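Local coordinates for protein C-glycoside 3-oxidase (Microbacterium trichothecenolyticum, PDB 7DVE) that oxidises the C3 hydroxyl of the sugar of C-glycosides such as isoorientin and mangiferin, using a bound FAD and passing the electrons to oxygen to give hydrogen peroxide, at residues Y402-R407 against M437-S442; A89-R94 against L112-F117; G175-R180 against K424-P429. All coordinates share one frame; numbering follows the deposited sequence.

Contact 1: residues Y402-R407 against M437-S442; sequences YTLSDR and MPLGAS
Leu439 pushes one methyl, CD1, into the corner between Tyr402 and Leu404, and every close approach between the two loops ends at that carbon. With Leu404 the meeting is tip to tip: Leu439 CD1 lies 4.0 Å from Leu404 CD2, with CG and the other methyl of the same fork at almost the same range. Tyr402 offers its ring edge instead, and Leu439 CD1 sits near the ring plane, 4.2 Å from Tyr402 CD2. Each leucine holds CG anti to its carbonyl carbon (chi1 -66° in Leu404 and -61° in Leu439), which aims both forks across a gap where the nearest CA atoms, of Tyr402 and Leu439, are still 9.2 Å apart. Within this GMC oxidoreductase fold, segment 402-407 leads from strand 396-401 into helix 406-424. Segment 437-442 is the loop that leaves strand 427-436, so the contact joins the approach to a helix with the exit of the strand that follows it. Leu439 rides on a type II turn closed by Ala441 N to Pro438 O at 2.9 Å, and Gly440 supplies the positive phi (93°) such a turn needs. On the buried side Asp297 bonds both segments: its backbone N pairs with Tyr402 OH, its carboxylate with Gly440 N and Ser442 OG. Toward solvent the contact thins out. Leu404 is partly exposed, and beyond it Ser405 caps the helix with a weak bond, Arg407 N to Ser405 OG at 3.4 Å. The guanidinium of Arg407 turns to a salt bridge with Asp376.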
ATOM      1  N   TYR A 402      -9.688   8.561 -15.961  1.00 56.73           N
ATOM      2  CA  TYR A 402     -10.452   7.815 -14.974  1.00 55.54           C
ATOM      3  C   TYR A 402     -11.913   8.217 -15.040  1.00 58.05           C
ATOM      4  O   TYR A 402     -12.249   9.399 -14.903  1.00 57.60           O
ATOM      5  CB  TYR A 402      -9.905   8.057 -13.586  1.00 53.76           C
ATOM      6  CG  TYR A 402     -10.212   6.964 -12.601  1.00 56.13           C
ATOM      7  CD1 TYR A 402      -9.519   5.751 -12.631  1.00 54.73           C
ATOM      8  CD2 TYR A 402     -11.191   7.143 -11.627  1.00 55.20           C
ATOM      9  CE1 TYR A 402      -9.797   4.755 -11.715  1.00 55.18           C
ATOM     10  CE2 TYR A 402     -11.480   6.152 -10.722  1.00 56.34           C
ATOM     11  CZ  TYR A 402     -10.778   4.963 -10.758  1.00 55.39           C
ATOM     12  OH  TYR A 402     -11.069   3.980  -9.833  1.00 56.83           O
ATOM     13  N   THR A 403     -12.775   7.228 -15.220  1.00 58.16           N
ATOM     14  CA  THR A 403     -14.205   7.441 -15.337  1.00 59.19           C
ATOM     15  C   THR A 403     -14.923   6.441 -14.437  1.00 61.01           C
ATOM     16  O   THR A 403     -14.526   5.278 -14.332  1.00 55.88           O
ATOM     17  CB  THR A 403     -14.679   7.320 -16.816  1.00 58.94           C
ATOM     18  OG1 THR A 403     -14.231   6.075 -17.407  1.00 59.58           O
ATOM     19  CG2 THR A 403     -14.142   8.494 -17.641  1.00 53.73           C
ATOM     20  N   LEU A 404     -15.954   6.929 -13.756  1.00 62.14           N
ATOM     21  CA  LEU A 404     -16.895   6.093 -13.031  1.00 59.05           C
ATOM     22  C   LEU A 404     -17.976   5.618 -13.992  1.00 59.78           C
ATOM     23  O   LEU A 404     -18.650   6.436 -14.626  1.00 62.63           O
ATOM     24  CB  LEU A 404     -17.513   6.885 -11.879  1.00 61.09           C
ATOM     25  CG  LEU A 404     -16.565   7.318 -10.748  1.00 61.74           C
ATOM     26  CD1 LEU A 404     -17.322   7.702  -9.479  1.00 60.11           C
ATOM     27  CD2 LEU A 404     -15.533   6.250 -10.462  1.00 54.55           C
ATOM     28  N   SER A 405     -18.138   4.304 -14.111  1.00 63.23           N
ATOM     29  CA  SER A 405     -19.262   3.776 -14.866  1.00 63.84           C
ATOM     30  C   SER A 405     -20.519   3.802 -13.995  1.00 63.48           C
ATOM     31  O   SER A 405     -20.467   4.068 -12.788  1.00 60.34           O
ATOM     32  CB  SER A 405     -18.964   2.358 -15.359  1.00 62.89           C
ATOM     33  OG  SER A 405     -19.024   1.428 -14.289  1.00 61.50           O
ATOM     34  N   ASP A 406     -21.665   3.529 -14.630  1.00 62.90           N
ATOM     35  CA  ASP A 406     -22.928   3.441 -13.904  1.00 62.85           C
ATOM     36  C   ASP A 406     -22.895   2.350 -12.844  1.00 64.65           C
ATOM     37  O   ASP A 406     -23.530   2.481 -11.785  1.00 65.41           O
ATOM     38  CB  ASP A 406     -24.048   3.173 -14.887  1.00 69.79           C
ATOM     39  CG  ASP A 406     -23.932   4.035 -16.122  1.00 79.71           C
ATOM     40  OD1 ASP A 406     -22.960   3.803 -16.895  1.00 80.65           O
ATOM     41  OD2 ASP A 406     -24.779   4.934 -16.319  1.00 85.38           O
ATOM     42  N   ARG A 407     -22.152   1.269 -13.097  1.00 63.54           N
ATOM     43  CA  ARG A 407     -22.005   0.239 -12.079  1.00 64.01           C
ATOM     44  C   ARG A 407     -21.231   0.778 -10.886  1.00 61.05           C
ATOM     45  O   ARG A 407     -21.546   0.448  -9.734  1.00 62.32           O
ATOM     46  CB  ARG A 407     -21.342  -1.012 -12.686  1.00 60.93           C
ATOM     47  CG  ARG A 407     -22.139  -1.619 -13.864  1.00 65.16           C
ATOM     48  CD  ARG A 407     -21.780  -3.098 -14.207  1.00 66.15           C
ATOM     49  NE  ARG A 407     -20.388  -3.271 -14.620  1.00 69.81           N
ATOM     50  CZ  ARG A 407     -19.827  -4.423 -14.983  1.00 71.85           C
ATOM     51  NH1 ARG A 407     -20.528  -5.553 -15.047  1.00 71.87           N
ATOM     52  NH2 ARG A 407     -18.529  -4.444 -15.290  1.00 68.34           N
ATOM     53  N   MET A 437     -15.360  10.207  -0.275  1.00 51.42           N
ATOM     54  CA  MET A 437     -14.070  10.886  -0.401  1.00 50.02           C
ATOM     55  C   MET A 437     -13.753  11.164  -1.877  1.00 47.68           C
ATOM     56  O   MET A 437     -14.270  10.498  -2.757  1.00 48.73           O
ATOM     57  CB  MET A 437     -12.965  10.022   0.201  1.00 49.33           C
ATOM     58  CG  MET A 437     -12.990   9.881   1.727  1.00 50.99           C
ATOM     59  SD  MET A 437     -12.944  11.444   2.575  1.00 53.84           S
ATOM     60  CE  MET A 437     -11.306  12.018   2.121  1.00 50.74           C
ATOM     61  N   PRO A 438     -12.907  12.146  -2.181  1.00 49.66           N
ATOM     62  CA  PRO A 438     -12.533  12.359  -3.586  1.00 46.50           C
ATOM     63  C   PRO A 438     -11.715  11.190  -4.127  1.00 48.42           C
ATOM     64  O   PRO A 438     -10.908  10.577  -3.418  1.00 46.21           O
ATOM     65  CB  PRO A 438     -11.705  13.654  -3.570  1.00 46.06           C
ATOM     66  CG  PRO A 438     -11.503  14.023  -2.147  1.00 49.74           C
ATOM     67  CD  PRO A 438     -12.404  13.188  -1.273  1.00 47.43           C
ATOM     68  N   LEU A 439     -11.910  10.904  -5.414  1.00 44.30           N
ATOM     69  CA  LEU A 439     -11.281   9.740  -6.013  1.00 49.62           C
ATOM     70  C   LEU A 439      -9.770   9.813  -5.858  1.00 49.99           C
ATOM     71  O   LEU A 439      -9.170  10.887  -5.957  1.00 48.99           O
ATOM     72  CB  LEU A 439     -11.669   9.615  -7.483  1.00 49.63           C
ATOM     73  CG  LEU A 439     -13.184   9.455  -7.621  1.00 52.90           C
ATOM     74  CD1 LEU A 439     -13.624   9.442  -9.084  1.00 53.16           C
ATOM     75  CD2 LEU A 439     -13.663   8.210  -6.898  1.00 46.01           C
ATOM     76  N   GLY A 440      -9.165   8.654  -5.585  1.00 47.24           N
ATOM     77  CA  GLY A 440      -7.775   8.586  -5.203  1.00 47.10           C
ATOM     78  C   GLY A 440      -7.551   8.600  -3.710  1.00 47.49           C
ATOM     79  O   GLY A 440      -6.456   8.241  -3.256  1.00 49.97           O
ATOM     80  N   ALA A 441      -8.560   8.984  -2.928  1.00 46.01           N
ATOM     81  CA  ALA A 441      -8.381   9.099  -1.493  1.00 47.48           C
ATOM     82  C   ALA A 441      -8.032   7.770  -0.833  1.00 49.39           C
ATOM     83  O   ALA A 441      -7.395   7.782   0.212  1.00 48.68           O
ATOM     84  CB  ALA A 441      -9.636   9.672  -0.854  1.00 47.29           C
ATOM     85  N   SER A 442      -8.418   6.627  -1.420  1.00 48.40           N
ATOM     86  CA  SER A 442      -8.127   5.345  -0.780  1.00 50.80           C
ATOM     87  C   SER A 442      -6.634   5.032  -0.742  1.00 48.40           C
ATOM     88  O   SER A 442      -6.213   4.216   0.078  1.00 46.22           O
ATOM     89  CB  SER A 442      -8.868   4.193  -1.492  1.00 49.01           C
ATOM     90  OG  SER A 442      -8.252   3.850  -2.724  1.00 46.77           O
TER

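Contact 2: residues A89-R94 against L112-F117; sequences AQRRAR and LPVAAF
The guanidinium of Arg91 meets Pro113 edge-on: the carbonyl O of Pro113 lies in the guanidinium plane, 2.9 Å from Arg91 NH1. The bond is fairly straight (152° at the hydrogen), and NH1 arrives almost in line with the carbonyl bond of Pro113 (165°). Arg91 NH2 donates to Leu100 O, so two backbone carbonyls from different parts of the chain fix the rotation of the group. A bend at chi3 (44°) turns the head back toward Pro113, while the aliphatic stem lies alongside the segment, with Arg91 CD 4.3 Å from Pro113 CB and Arg91 CG 4.2 Å from Val114 CG1. The other guanidinium engaged here, that of Arg94, works at longer range: Arg94 NH2 donates to a water at 3.1 Å, and the water in turn donates a hydrogen bond to Val114 O at 2.7 Å. Arg94 NH1 also donates to Pro352 O. Pro113 and Val114 occupy the two central positions of a type I turn closed by Ala115 N to Leu112 O; one arginine bonds the Pro113 carbonyl directly, the other reaches the Val114 carbonyl through the water. Leu99 of strand 98-99 touches Arg91, Ala93, Val114 and Ala116. The arrangement sits beside the short, weakly bonded antiparallel pair 98-99 and 116-117, after which the chain continues to Ser118 and Asn120, which bind FAD.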
ATOM      1  N   ALA A  89      -6.224  24.998  -1.103  1.00 77.47           N
ATOM      2  CA  ALA A  89      -6.813  24.508   0.135  1.00 74.69           C
ATOM      3  C   ALA A  89      -7.944  23.524  -0.088  1.00 73.08           C
ATOM      4  O   ALA A  89      -8.357  22.859   0.869  1.00 75.03           O
ATOM      5  CB  ALA A  89      -7.348  25.663   0.978  1.00 67.49           C
ATOM      6  N   GLN A  90      -8.477  23.425  -1.296  1.00 69.14           N
ATOM      7  CA  GLN A  90      -9.565  22.486  -1.506  1.00 68.34           C
ATOM      8  C   GLN A  90      -9.113  21.126  -2.022  1.00 65.19           C
ATOM      9  O   GLN A  90      -9.934  20.211  -2.040  1.00 61.57           O
ATOM     10  CB  GLN A  90     -10.598  23.060  -2.468  1.00 64.49           C
ATOM     11  CG  GLN A  90     -11.673  23.870  -1.785  1.00 62.85           C
ATOM     12  CD  GLN A  90     -11.152  25.175  -1.285  1.00 66.40           C
ATOM     13  OE1 GLN A  90     -10.414  25.844  -2.000  1.00 66.54           O
ATOM     14  NE2 GLN A  90     -11.546  25.572  -0.071  1.00 65.07           N
ATOM     15  N   ARG A  91      -7.839  20.962  -2.415  1.00 67.70           N
ATOM     16  CA  ARG A  91      -7.273  19.678  -2.886  1.00 65.33           C
ATOM     17  C   ARG A  91      -6.000  19.404  -2.079  1.00 63.12           C
ATOM     18  O   ARG A  91      -4.914  19.794  -2.501  1.00 66.54           O
ATOM     19  CB  ARG A  91      -6.986  19.737  -4.410  1.00 62.31           C
ATOM     20  CG  ARG A  91      -7.212  18.440  -5.175  1.00 61.82           C
ATOM     21  CD  ARG A  91      -6.785  18.524  -6.664  1.00 57.25           C
ATOM     22  NE  ARG A  91      -5.503  19.199  -6.817  1.00 58.30           N
ATOM     23  CZ  ARG A  91      -4.352  18.598  -7.088  1.00 55.90           C
ATOM     24  NH1 ARG A  91      -4.278  17.295  -7.262  1.00 53.10           N
ATOM     25  NH2 ARG A  91      -3.243  19.327  -7.180  1.00 57.63           N
ATOM     26  N   ARG A  92      -6.120  18.737  -0.929  1.00 61.20           N
ATOM     27  CA  ARG A  92      -5.035  18.645   0.050  1.00 59.19           C
ATOM     28  C   ARG A  92      -4.528  17.214   0.235  1.00 56.05           C
ATOM     29  O   ARG A  92      -5.311  16.264   0.268  1.00 54.41           O
ATOM     30  CB  ARG A  92      -5.494  19.178   1.412  1.00 63.76           C
ATOM     31  CG  ARG A  92      -5.158  20.631   1.684  1.00 70.58           C
ATOM     32  CD  ARG A  92      -5.030  20.897   3.174  1.00 75.72           C
ATOM     33  NE  ARG A  92      -4.025  21.915   3.469  1.00 82.23           N
ATOM     34  CZ  ARG A  92      -2.715  21.698   3.485  1.00 83.57           C
ATOM     35  NH1 ARG A  92      -2.207  20.501   3.219  1.00 76.94           N
ATOM     36  NH2 ARG A  92      -1.894  22.705   3.774  1.00 86.47           N
ATOM     37  N   ALA A  93      -3.218  17.073   0.411  1.00 54.63           N
ATOM     38  CA  ALA A  93      -2.591  15.792   0.700  1.00 52.28           C
ATOM     39  C   ALA A  93      -2.418  15.596   2.205  1.00 52.91           C
ATOM     40  O   ALA A  93      -2.088  16.543   2.930  1.00 54.59           O
ATOM     41  CB  ALA A  93      -1.223  15.703   0.018  1.00 49.56           C
ATOM     42  N   ARG A  94      -2.638  14.362   2.664  1.00 48.88           N
ATOM     43  CA  ARG A  94      -2.328  13.987   4.036  1.00 48.90           C
ATOM     44  C   ARG A  94      -0.837  14.167   4.301  1.00 50.73           C
ATOM     45  O   ARG A  94      -0.019  13.986   3.393  1.00 50.16           O
ATOM     46  CB  ARG A  94      -2.683  12.528   4.285  1.00 52.32           C
ATOM     47  CG  ARG A  94      -4.089  12.298   4.729  1.00 54.47           C
ATOM     48  CD  ARG A  94      -4.461  10.913   4.295  1.00 57.51           C
ATOM     49  NE  ARG A  94      -4.993  10.882   2.936  1.00 55.72           N
ATOM     50  CZ  ARG A  94      -5.739   9.893   2.467  1.00 53.36           C
ATOM     51  NH1 ARG A  94      -6.052   8.847   3.225  1.00 52.23           N
ATOM     52  NH2 ARG A  94      -6.164   9.946   1.204  1.00 48.59           N
ATOM     53  N   LEU A 112      -8.658  11.257 -10.838  1.00 51.97           N
ATOM     54  CA  LEU A 112      -8.272  10.870  -9.484  1.00 49.02           C
ATOM     55  C   LEU A 112      -7.700  12.103  -8.792  1.00 49.83           C
ATOM     56  O   LEU A 112      -6.478  12.223  -8.623  1.00 48.80           O
ATOM     57  CB  LEU A 112      -7.258   9.730  -9.511  1.00 50.11           C
ATOM     58  CG  LEU A 112      -7.744   8.370 -10.041  1.00 53.50           C
ATOM     59  CD1 LEU A 112      -6.568   7.399 -10.131  1.00 53.92           C
ATOM     60  CD2 LEU A 112      -8.808   7.806  -9.104  1.00 53.16           C
ATOM     61  N   PRO A 113      -8.555  13.046  -8.381  1.00 50.59           N
ATOM     62  CA  PRO A 113      -8.024  14.358  -7.942  1.00 51.42           C
ATOM     63  C   PRO A 113      -7.000  14.274  -6.818  1.00 50.19           C
ATOM     64  O   PRO A 113      -6.032  15.043  -6.844  1.00 49.90           O
ATOM     65  CB  PRO A 113      -9.283  15.148  -7.525  1.00 48.47           C
ATOM     66  CG  PRO A 113     -10.475  14.291  -7.830  1.00 49.25           C
ATOM     67  CD  PRO A 113     -10.014  13.086  -8.621  1.00 49.92           C
ATOM     68  N   VAL A 114      -7.145  13.346  -5.860  1.00 47.89           N
ATOM     69  CA  VAL A 114      -6.175  13.245  -4.769  1.00 47.22           C
ATOM     70  C   VAL A 114      -5.317  11.972  -4.835  1.00 47.10           C
ATOM     71  O   VAL A 114      -4.881  11.452  -3.798  1.00 47.68           O
ATOM     72  CB  VAL A 114      -6.881  13.346  -3.395  1.00 49.76           C
ATOM     73  CG1 VAL A 114      -7.503  14.733  -3.219  1.00 50.81           C
ATOM     74  CG2 VAL A 114      -7.912  12.222  -3.218  1.00 45.20           C
ATOM     75  N   ALA A 115      -5.045  11.467  -6.034  1.00 47.88           N
ATOM     76  CA  ALA A 115      -3.974  10.488  -6.206  1.00 47.60           C
ATOM     77  C   ALA A 115      -2.702  11.009  -5.556  1.00 47.53           C
ATOM     78  O   ALA A 115      -2.274  12.129  -5.843  1.00 44.00           O
ATOM     79  CB  ALA A 115      -3.726  10.217  -7.697  1.00 47.37           C
ATOM     80  N   ALA A 116      -2.091  10.191  -4.680  1.00 48.05           N
ATOM     81  CA  ALA A 116      -0.988  10.649  -3.844  1.00 47.30           C
ATOM     82  C   ALA A 116       0.199   9.690  -3.905  1.00 49.57           C
ATOM     83  O   ALA A 116       0.103   8.570  -4.407  1.00 46.52           O
ATOM     84  CB  ALA A 116      -1.440  10.848  -2.393  1.00 45.61           C
ATOM     85  N   PHE A 117       1.335  10.172  -3.386  1.00 49.07           N
ATOM     86  CA  PHE A 117       2.602   9.457  -3.364  1.00 46.35           C
ATOM     87  C   PHE A 117       3.323   9.777  -2.062  1.00 49.58           C
ATOM     88  O   PHE A 117       3.020  10.775  -1.402  1.00 49.29           O
ATOM     89  CB  PHE A 117       3.521   9.854  -4.526  1.00 50.05           C
ATOM     90  CG  PHE A 117       2.824  10.004  -5.846  1.00 51.52           C
ATOM     91  CD1 PHE A 117       2.236  11.213  -6.202  1.00 48.73           C
ATOM     92  CD2 PHE A 117       2.790   8.952  -6.744  1.00 51.22           C
ATOM     93  CE1 PHE A 117       1.608  11.361  -7.388  1.00 48.66           C
ATOM     94  CE2 PHE A 117       2.148   9.098  -7.970  1.00 50.78           C
ATOM     95  CZ  PHE A 117       1.561  10.309  -8.289  1.00 51.47           C
TER
HETATM   96  O   HOH W   1      -4.900  11.594  -1.072  1.00 43.01           O

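Contact 3: residues G175-R180 against K424-P429; sequences GIVRER and KAIGDP
Arg180 NH1 is shared by two backbone carbonyls, Ile426 O at 3.0 Å and, outside the segments, Arg308 O. Ile426 O meets the guanidinium at its edge and in its plane; the N-H bond is moderately bent (145°), and the donor stands 28° off the carbonyl plane of Ile426. NH2 adds a weak bond to Asp309 O. The side chain reaches this point extended from CG to NE, running past Ala425, whose O comes within 3.5 Å of Arg180 CB. A leucine in place of Arg180 would probably leave the carbonyls of Ile426 and Arg308 without this common donor and helix 176-183 less firmly tied to residues 425-426. One helical turn earlier, Val177 and Ile426 cross obliquely, Val177 CG1 touching Ile426 CD1 at 4.0 Å. Val177 CG1 is anti to the backbone N (chi1 165°), which brings it to Ile426, and Met307 and Val345 from neighbouring strands also touch both side chains. Far from the FAD site and the active site, the contact seats helix 176-183 against the link between helix 406-424 and strand 427-436, at a border of the large antiparallel sheet that GMC oxidoreductases carry beside their FAD-binding Rossmann-type domain.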
ATOM      1  N   GLY A 175     -13.660  -5.464  21.998  1.00 53.27           N
ATOM      2  CA  GLY A 175     -14.801  -6.270  21.634  1.00 56.85           C
ATOM      3  C   GLY A 175     -16.140  -5.561  21.568  1.00 59.22           C
ATOM      4  O   GLY A 175     -17.110  -6.172  21.103  1.00 60.38           O
ATOM      5  N   ILE A 176     -16.235  -4.305  22.010  1.00 57.12           N
ATOM      6  CA  ILE A 176     -17.526  -3.614  22.016  1.00 59.19           C
ATOM      7  C   ILE A 176     -18.045  -3.433  20.594  1.00 59.15           C
ATOM      8  O   ILE A 176     -19.221  -3.682  20.299  1.00 60.77           O
ATOM      9  CB  ILE A 176     -17.406  -2.257  22.732  1.00 59.90           C
ATOM     10  CG1 ILE A 176     -17.146  -2.460  24.221  1.00 62.75           C
ATOM     11  CG2 ILE A 176     -18.683  -1.465  22.546  1.00 60.83           C
ATOM     12  CD1 ILE A 176     -17.157  -1.164  25.006  1.00 65.11           C
ATOM     13  N   VAL A 177     -17.175  -2.978  19.693  1.00 58.95           N
ATOM     14  CA  VAL A 177     -17.592  -2.685  18.329  1.00 57.61           C
ATOM     15  C   VAL A 177     -17.955  -3.970  17.604  1.00 58.87           C
ATOM     16  O   VAL A 177     -18.997  -4.057  16.936  1.00 59.39           O
ATOM     17  CB  VAL A 177     -16.484  -1.916  17.595  1.00 55.04           C
ATOM     18  CG1 VAL A 177     -16.726  -1.919  16.085  1.00 53.53           C
ATOM     19  CG2 VAL A 177     -16.409  -0.517  18.133  1.00 55.18           C
ATOM     20  N   ARG A 178     -17.095  -4.985  17.742  1.00 58.29           N
ATOM     21  CA  ARG A 178     -17.329  -6.296  17.140  1.00 59.16           C
ATOM     22  C   ARG A 178     -18.631  -6.913  17.647  1.00 61.02           C
ATOM     23  O   ARG A 178     -19.407  -7.470  16.865  1.00 62.48           O
ATOM     24  CB  ARG A 178     -16.121  -7.198  17.430  1.00 55.14           C
ATOM     25  CG  ARG A 178     -16.037  -8.445  16.584  1.00 60.80           C
ATOM     26  CD  ARG A 178     -14.745  -9.236  16.854  1.00 60.58           C
ATOM     27  NE  ARG A 178     -14.666  -9.858  18.179  1.00 60.66           N
ATOM     28  CZ  ARG A 178     -13.934  -9.400  19.191  1.00 60.90           C
ATOM     29  NH1 ARG A 178     -13.304  -8.231  19.126  1.00 52.12           N
ATOM     30  NH2 ARG A 178     -13.838 -10.130  20.304  1.00 58.04           N
ATOM     31  N   GLU A 179     -18.903  -6.787  18.944  1.00 59.48           N
ATOM     32  CA  GLU A 179     -20.153  -7.289  19.518  1.00 61.96           C
ATOM     33  C   GLU A 179     -21.362  -6.612  18.883  1.00 63.01           C
ATOM     34  O   GLU A 179     -22.328  -7.275  18.461  1.00 63.03           O
ATOM     35  CB  GLU A 179     -20.156  -7.019  21.019  1.00 63.25           C
ATOM     36  CG  GLU A 179     -20.458  -8.174  21.912  1.00 69.24           C
ATOM     37  CD  GLU A 179     -20.327  -7.766  23.378  1.00 76.52           C
ATOM     38  OE1 GLU A 179     -20.467  -8.649  24.268  1.00 78.65           O
ATOM     39  OE2 GLU A 179     -20.113  -6.555  23.632  1.00 75.98           O
ATOM     40  N   ARG A 180     -21.331  -5.278  18.834  1.00 62.68           N
ATOM     41  CA  ARG A 180     -22.477  -4.536  18.328  1.00 61.87           C
ATOM     42  C   ARG A 180     -22.711  -4.820  16.848  1.00 63.79           C
ATOM     43  O   ARG A 180     -23.862  -4.921  16.407  1.00 65.72           O
ATOM     44  CB  ARG A 180     -22.279  -3.051  18.599  1.00 59.38           C
ATOM     45  CG  ARG A 180     -22.528  -2.716  20.048  1.00 59.41           C
ATOM     46  CD  ARG A 180     -22.131  -1.300  20.389  1.00 61.79           C
ATOM     47  NE  ARG A 180     -21.953  -1.165  21.827  1.00 66.29           N
ATOM     48  CZ  ARG A 180     -22.086  -0.028  22.492  1.00 68.13           C
ATOM     49  NH1 ARG A 180     -22.353   1.110  21.866  1.00 67.34           N
ATOM     50  NH2 ARG A 180     -21.945  -0.031  23.816  1.00 64.50           N
ATOM     51  N   LYS A 424     -25.017   3.134  12.709  1.00 54.14           N
ATOM     52  CA  LYS A 424     -26.126   3.210  13.664  1.00 56.98           C
ATOM     53  C   LYS A 424     -26.116   2.032  14.641  1.00 57.33           C
ATOM     54  O   LYS A 424     -26.561   2.163  15.787  1.00 59.04           O
ATOM     55  CB  LYS A 424     -27.464   3.246  12.924  1.00 55.30           C
ATOM     56  CG  LYS A 424     -27.872   4.588  12.352  1.00 58.57           C
ATOM     57  CD  LYS A 424     -29.177   4.395  11.565  1.00 58.59           C
ATOM     58  CE  LYS A 424     -29.776   5.688  11.061  1.00 59.17           C
ATOM     59  NZ  LYS A 424     -30.835   5.379  10.019  1.00 64.79           N
ATOM     60  N   ALA A 425     -25.626   0.873  14.210  1.00 57.04           N
ATOM     61  CA  ALA A 425     -25.550  -0.260  15.117  1.00 57.32           C
ATOM     62  C   ALA A 425     -24.535  -0.054  16.228  1.00 58.64           C
ATOM     63  O   ALA A 425     -24.547  -0.809  17.203  1.00 57.96           O
ATOM     64  CB  ALA A 425     -25.212  -1.532  14.334  1.00 57.75           C
ATOM     65  N   ILE A 426     -23.663   0.943  16.112  1.00 58.47           N
ATOM     66  CA  ILE A 426     -22.559   1.116  17.058  1.00 59.83           C
ATOM     67  C   ILE A 426     -22.824   2.303  17.972  1.00 58.88           C
ATOM     68  O   ILE A 426     -22.383   2.322  19.124  1.00 58.59           O
ATOM     69  CB  ILE A 426     -21.224   1.295  16.310  1.00 56.63           C
ATOM     70  CG1 ILE A 426     -20.829   0.029  15.583  1.00 55.30           C
ATOM     71  CG2 ILE A 426     -20.121   1.695  17.245  1.00 59.89           C
ATOM     72  CD1 ILE A 426     -19.700   0.265  14.624  1.00 55.89           C
ATOM     73  N   GLY A 427     -23.513   3.310  17.453  1.00 57.73           N
ATOM     74  CA  GLY A 427     -23.701   4.534  18.210  1.00 59.83           C
ATOM     75  C   GLY A 427     -24.515   5.561  17.455  1.00 60.45           C
ATOM     76  O   GLY A 427     -25.224   5.242  16.499  1.00 59.78           O
ATOM     77  N   ASP A 428     -24.417   6.805  17.919  1.00 57.90           N
ATOM     78  CA  ASP A 428     -25.142   7.895  17.309  1.00 59.64           C
ATOM     79  C   ASP A 428     -24.248   8.609  16.309  1.00 56.27           C
ATOM     80  O   ASP A 428     -23.170   9.096  16.679  1.00 55.82           O
ATOM     81  CB  ASP A 428     -25.657   8.862  18.368  1.00 61.49           C
ATOM     82  CG  ASP A 428     -26.482   8.151  19.435  1.00 66.32           C
ATOM     83  OD1 ASP A 428     -27.584   7.668  19.099  1.00 68.90           O
ATOM     84  OD2 ASP A 428     -26.038   8.078  20.605  1.00 69.46           O
ATOM     85  N   PRO A 429     -24.636   8.653  15.040  1.00 55.65           N
ATOM     86  CA  PRO A 429     -23.771   9.254  14.018  1.00 55.70           C
ATOM     87  C   PRO A 429     -23.510  10.728  14.299  1.00 55.30           C
ATOM     88  O   PRO A 429     -24.362  11.434  14.834  1.00 54.03           O
ATOM     89  CB  PRO A 429     -24.571   9.063  12.727  1.00 57.90           C
ATOM     90  CG  PRO A 429     -25.528   7.876  13.021  1.00 56.95           C
ATOM     91  CD  PRO A 429     -25.825   7.970  14.485  1.00 55.97           C
TER

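Contacts 1 and 2 form one continuous patch, their centres 14 Å apart, joined by probable hydrogen bonds from Arg94 NH2 to Ala441 O (2.7 Å) and from Val114 N to Leu439 O (3.2 Å). This patch flanks the catalytic region: the side chain of Tyr402 is about 9 Å from that of His444, the inferred proton acceptor, and the side chain of Val114 is about 11 Å from the bound FAD. Contact 3 stands apart, its centre 28 Å from that of contact 1 and 31 Å from that of contact 2. The chain nevertheless connects it to contact 1, since helix 406-424 and strand 427-436 run from one to the other and back.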